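Local coordinates for glucose-6-phosphate isomerase like protein (Thermus thermophilus, PDB 1WIW) that probably interconverts sugar phosphates as a glucose-6-phosphate or mannose-6-phosphate isomerase of the PGI/PMI family, at residues L166-L171 and S197-F202. Sequence-based numbering, arbitrary orientation.
Sequences LFYSPL and SALEFF
Tyr168 and Phe202 meet through different first torsions. In Tyr168, CG is anti to the backbone N (chi1 -179°), which sets it beside the carbonyl carbon; the CB bond already points toward helix 198-204. In Phe202, CG is anti to the carbonyl carbon instead (chi1 -61°), beside the backbone N, and the ring edge meets Tyr168. The two rings form a T-shaped (edge-to-face) pair. The edge of Phe202 is directed at the face of Tyr168, with centroids 5.1 Å apart and planes at 83°. Phe202 CE1 sits 3.7 Å from Tyr168 CD1, nearer the rim than the middle of the ring, and Phe202 CZ is 3.7 Å from Tyr168 CG. Pro170 CG lies over the opposite face of Tyr168, so the ring is held between a proline and a phenylalanine edge. Ala198 comes at the ring obliquely, its CB 3.4 Å from Tyr168 CE2. Leu199 reaches the far end, with CD2 3.9 Å from Tyr168 OH. Two residues earlier in the strand, Leu166 CD2 packs on Phe202 CE2 at 4.0 Å. Inside the helix, Ala198 O lies above the Phe202 ring, 3.3 Å from its plane and toward the rim. Within this chain, strand 164-168 lies at one edge of a parallel sheet in the C-terminal SIS domain, and the helix packs against it. Helix 225-234 adds Ala230 against Tyr168, and Ile233 and Leu234 against Phe202. Ser197, at the N-cap position just before the helix, and Glu200 hydrogen-bond to Tyr72 and Leu74 of the second subunit. An alanine in place of Tyr168 would probably leave the Phe202 edge without its aromatic partner and open a gap beside Ala198 and Leu199. No hydrogen bond links the two segments, so their buried association rests on apolar packing and the aromatic pair.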
ATOM      1  N   LEU B 166       3.218   4.738  12.101  1.00 10.87           N
ATOM      2  CA  LEU B 166       2.247   3.893  11.426  1.00 11.27           C
ATOM      3  C   LEU B 166       1.106   4.825  11.024  1.00 10.43           C
ATOM      4  O   LEU B 166       0.343   5.276  11.879  1.00  9.30           O
ATOM      5  CB  LEU B 166       1.746   2.806  12.381  1.00 10.95           C
ATOM      6  CG  LEU B 166       0.519   1.980  11.980  1.00 14.96           C
ATOM      7  CD1 LEU B 166       0.702   1.384  10.595  1.00 13.14           C
ATOM      8  CD2 LEU B 166       0.293   0.886  13.026  1.00 14.55           C
ATOM      9  N   PHE B 167       1.005   5.119   9.728  1.00  8.84           N
ATOM     10  CA  PHE B 167      -0.026   6.018   9.220  1.00  8.76           C
ATOM     11  C   PHE B 167      -1.282   5.287   8.762  1.00  9.11           C
ATOM     12  O   PHE B 167      -1.204   4.332   7.987  1.00  8.75           O
ATOM     13  CB  PHE B 167       0.513   6.844   8.049  1.00  7.27           C
ATOM     14  CG  PHE B 167       1.735   7.651   8.380  1.00  5.86           C
ATOM     15  CD1 PHE B 167       2.974   7.309   7.853  1.00  6.09           C
ATOM     16  CD2 PHE B 167       1.646   8.763   9.204  1.00  6.99           C
ATOM     17  CE1 PHE B 167       4.109   8.070   8.143  1.00  4.32           C
ATOM     18  CE2 PHE B 167       2.774   9.528   9.500  1.00  7.68           C
ATOM     19  CZ  PHE B 167       4.008   9.179   8.966  1.00  7.75           C
ATOM     20  N   TYR B 168      -2.434   5.754   9.240  1.00  8.80           N
ATOM     21  CA  TYR B 168      -3.730   5.171   8.890  1.00 10.54           C
ATOM     22  C   TYR B 168      -4.691   6.307   8.510  1.00 12.79           C
ATOM     23  O   TYR B 168      -4.970   7.186   9.324  1.00 11.98           O
ATOM     24  CB  TYR B 168      -4.294   4.383  10.076  1.00 10.41           C
ATOM     25  CG  TYR B 168      -5.633   3.727   9.807  1.00 12.67           C
ATOM     26  CD1 TYR B 168      -6.652   3.765  10.759  1.00 12.38           C
ATOM     27  CD2 TYR B 168      -5.890   3.088   8.592  1.00 12.55           C
ATOM     28  CE1 TYR B 168      -7.900   3.186  10.506  1.00 14.26           C
ATOM     29  CE2 TYR B 168      -7.133   2.507   8.331  1.00 13.92           C
ATOM     30  CZ  TYR B 168      -8.132   2.563   9.293  1.00 15.12           C
ATOM     31  OH  TYR B 168      -9.370   2.020   9.028  1.00 18.45           O
ATOM     32  N   SER B 169      -5.176   6.286   7.269  1.00 14.38           N
ATOM     33  CA  SER B 169      -6.084   7.315   6.765  1.00 15.19           C
ATOM     34  C   SER B 169      -7.372   6.735   6.186  1.00 16.39           C
ATOM     35  O   SER B 169      -7.499   6.555   4.974  1.00 15.82           O
ATOM     36  CB  SER B 169      -5.386   8.148   5.689  1.00 18.81           C
ATOM     37  OG  SER B 169      -4.968   7.334   4.603  1.00 18.47           O
ATOM     38  N   PRO B 170      -8.351   6.453   7.053  1.00 16.19           N
ATOM     39  CA  PRO B 170      -9.657   5.891   6.690  1.00 20.04           C
ATOM     40  C   PRO B 170     -10.424   6.693   5.632  1.00 19.85           C
ATOM     41  O   PRO B 170     -11.043   6.113   4.742  1.00 19.55           O
ATOM     42  CB  PRO B 170     -10.410   5.871   8.023  1.00 19.25           C
ATOM     43  CG  PRO B 170      -9.333   5.760   9.036  1.00 16.86           C
ATOM     44  CD  PRO B 170      -8.269   6.686   8.506  1.00 17.72           C
ATOM     45  N   LEU B 171     -10.394   8.022   5.740  1.00 20.94           N
ATOM     46  CA  LEU B 171     -11.120   8.869   4.796  1.00 19.22           C
ATOM     47  C   LEU B 171     -10.691   8.615   3.355  1.00 20.08           C
ATOM     48  O   LEU B 171     -11.466   8.827   2.424  1.00 20.21           O
ATOM     49  CB  LEU B 171     -10.944  10.355   5.139  1.00 20.99           C
ATOM     50  CG  LEU B 171      -9.710  11.117   4.650  1.00 22.33           C
ATOM     51  CD1 LEU B 171      -9.951  12.624   4.798  1.00 21.36           C
ATOM     52  CD2 LEU B 171      -8.482  10.678   5.434  1.00 22.02           C
ATOM     53  N   SER B 197      -7.112  -4.630   5.011  1.00 14.25           N
ATOM     54  CA  SER B 197      -7.910  -4.931   6.201  1.00 13.80           C
ATOM     55  C   SER B 197      -7.119  -4.360   7.368  1.00 13.44           C
ATOM     56  O   SER B 197      -6.484  -5.098   8.123  1.00 10.37           O
ATOM     57  CB  SER B 197      -8.076  -6.446   6.389  1.00 15.83           C
ATOM     58  OG  SER B 197      -8.791  -7.034   5.316  1.00 19.58           O
ATOM     59  N   ALA B 198      -7.160  -3.038   7.505  1.00 11.48           N
ATOM     60  CA  ALA B 198      -6.408  -2.348   8.541  1.00 11.31           C
ATOM     61  C   ALA B 198      -6.740  -2.676   9.995  1.00 11.87           C
ATOM     62  O   ALA B 198      -5.841  -2.958  10.787  1.00 10.91           O
ATOM     63  CB  ALA B 198      -6.506  -0.842   8.321  1.00 10.13           C
ATOM     64  N   LEU B 199      -8.017  -2.639  10.358  1.00 10.78           N
ATOM     65  CA  LEU B 199      -8.395  -2.899  11.743  1.00 12.34           C
ATOM     66  C   LEU B 199      -8.030  -4.311  12.216  1.00 11.82           C
ATOM     67  O   LEU B 199      -7.593  -4.492  13.349  1.00  9.40           O
ATOM     68  CB  LEU B 199      -9.892  -2.628  11.938  1.00 11.62           C
ATOM     69  CG  LEU B 199     -10.340  -1.209  11.553  1.00 11.88           C
ATOM     70  CD1 LEU B 199     -11.814  -1.025  11.881  1.00 13.70           C
ATOM     71  CD2 LEU B 199      -9.505  -0.174  12.299  1.00  9.99           C
ATOM     72  N   GLU B 200      -8.202  -5.304  11.353  1.00 12.53           N
ATOM     73  CA  GLU B 200      -7.855  -6.678  11.715  1.00 15.22           C
ATOM     74  C   GLU B 200      -6.353  -6.720  12.005  1.00 14.17           C
ATOM     75  O   GLU B 200      -5.903  -7.375  12.945  1.00 12.57           O
ATOM     76  CB  GLU B 200      -8.193  -7.634  10.563  1.00 16.53           C
ATOM     77  CG  GLU B 200      -9.678  -7.680  10.213  1.00 21.65           C
ATOM     78  CD  GLU B 200     -10.505  -8.452  11.227  1.00 23.69           C
ATOM     79  OE1 GLU B 200     -10.006  -8.698  12.348  1.00 25.12           O
ATOM     80  OE2 GLU B 200     -11.661  -8.807  10.905  1.00 23.94           O
ATOM     81  N   PHE B 201      -5.595  -6.003  11.181  1.00 12.32           N
ATOM     82  CA  PHE B 201      -4.148  -5.916  11.305  1.00 11.58           C
ATOM     83  C   PHE B 201      -3.758  -5.351  12.677  1.00 12.88           C
ATOM     84  O   PHE B 201      -2.878  -5.890  13.362  1.00 12.87           O
ATOM     85  CB  PHE B 201      -3.616  -5.016  10.185  1.00 12.75           C
ATOM     86  CG  PHE B 201      -2.144  -4.733  10.265  1.00 10.44           C
ATOM     87  CD1 PHE B 201      -1.211  -5.699   9.904  1.00 10.41           C
ATOM     88  CD2 PHE B 201      -1.689  -3.485  10.676  1.00 11.42           C
ATOM     89  CE1 PHE B 201       0.156  -5.426   9.949  1.00 11.43           C
ATOM     90  CE2 PHE B 201      -0.324  -3.200  10.725  1.00 13.38           C
ATOM     91  CZ  PHE B 201       0.599  -4.176  10.360  1.00 11.75           C
ATOM     92  N   PHE B 202      -4.421  -4.269  13.077  1.00 10.28           N
ATOM     93  CA  PHE B 202      -4.135  -3.634  14.360  1.00 11.97           C
ATOM     94  C   PHE B 202      -4.379  -4.591  15.528  1.00 13.21           C
ATOM     95  O   PHE B 202      -3.651  -4.574  16.513  1.00 13.30           O
ATOM     96  CB  PHE B 202      -5.010  -2.390  14.534  1.00 12.04           C
ATOM     97  CG  PHE B 202      -4.784  -1.327  13.489  1.00  9.53           C
ATOM     98  CD1 PHE B 202      -5.779  -0.396  13.211  1.00  6.31           C
ATOM     99  CD2 PHE B 202      -3.573  -1.240  12.803  1.00  9.25           C
ATOM    100  CE1 PHE B 202      -5.575   0.613  12.261  1.00  9.87           C
ATOM    101  CE2 PHE B 202      -3.357  -0.236  11.852  1.00 11.01           C
ATOM    102  CZ  PHE B 202      -4.363   0.693  11.582  1.00  8.47           C
TER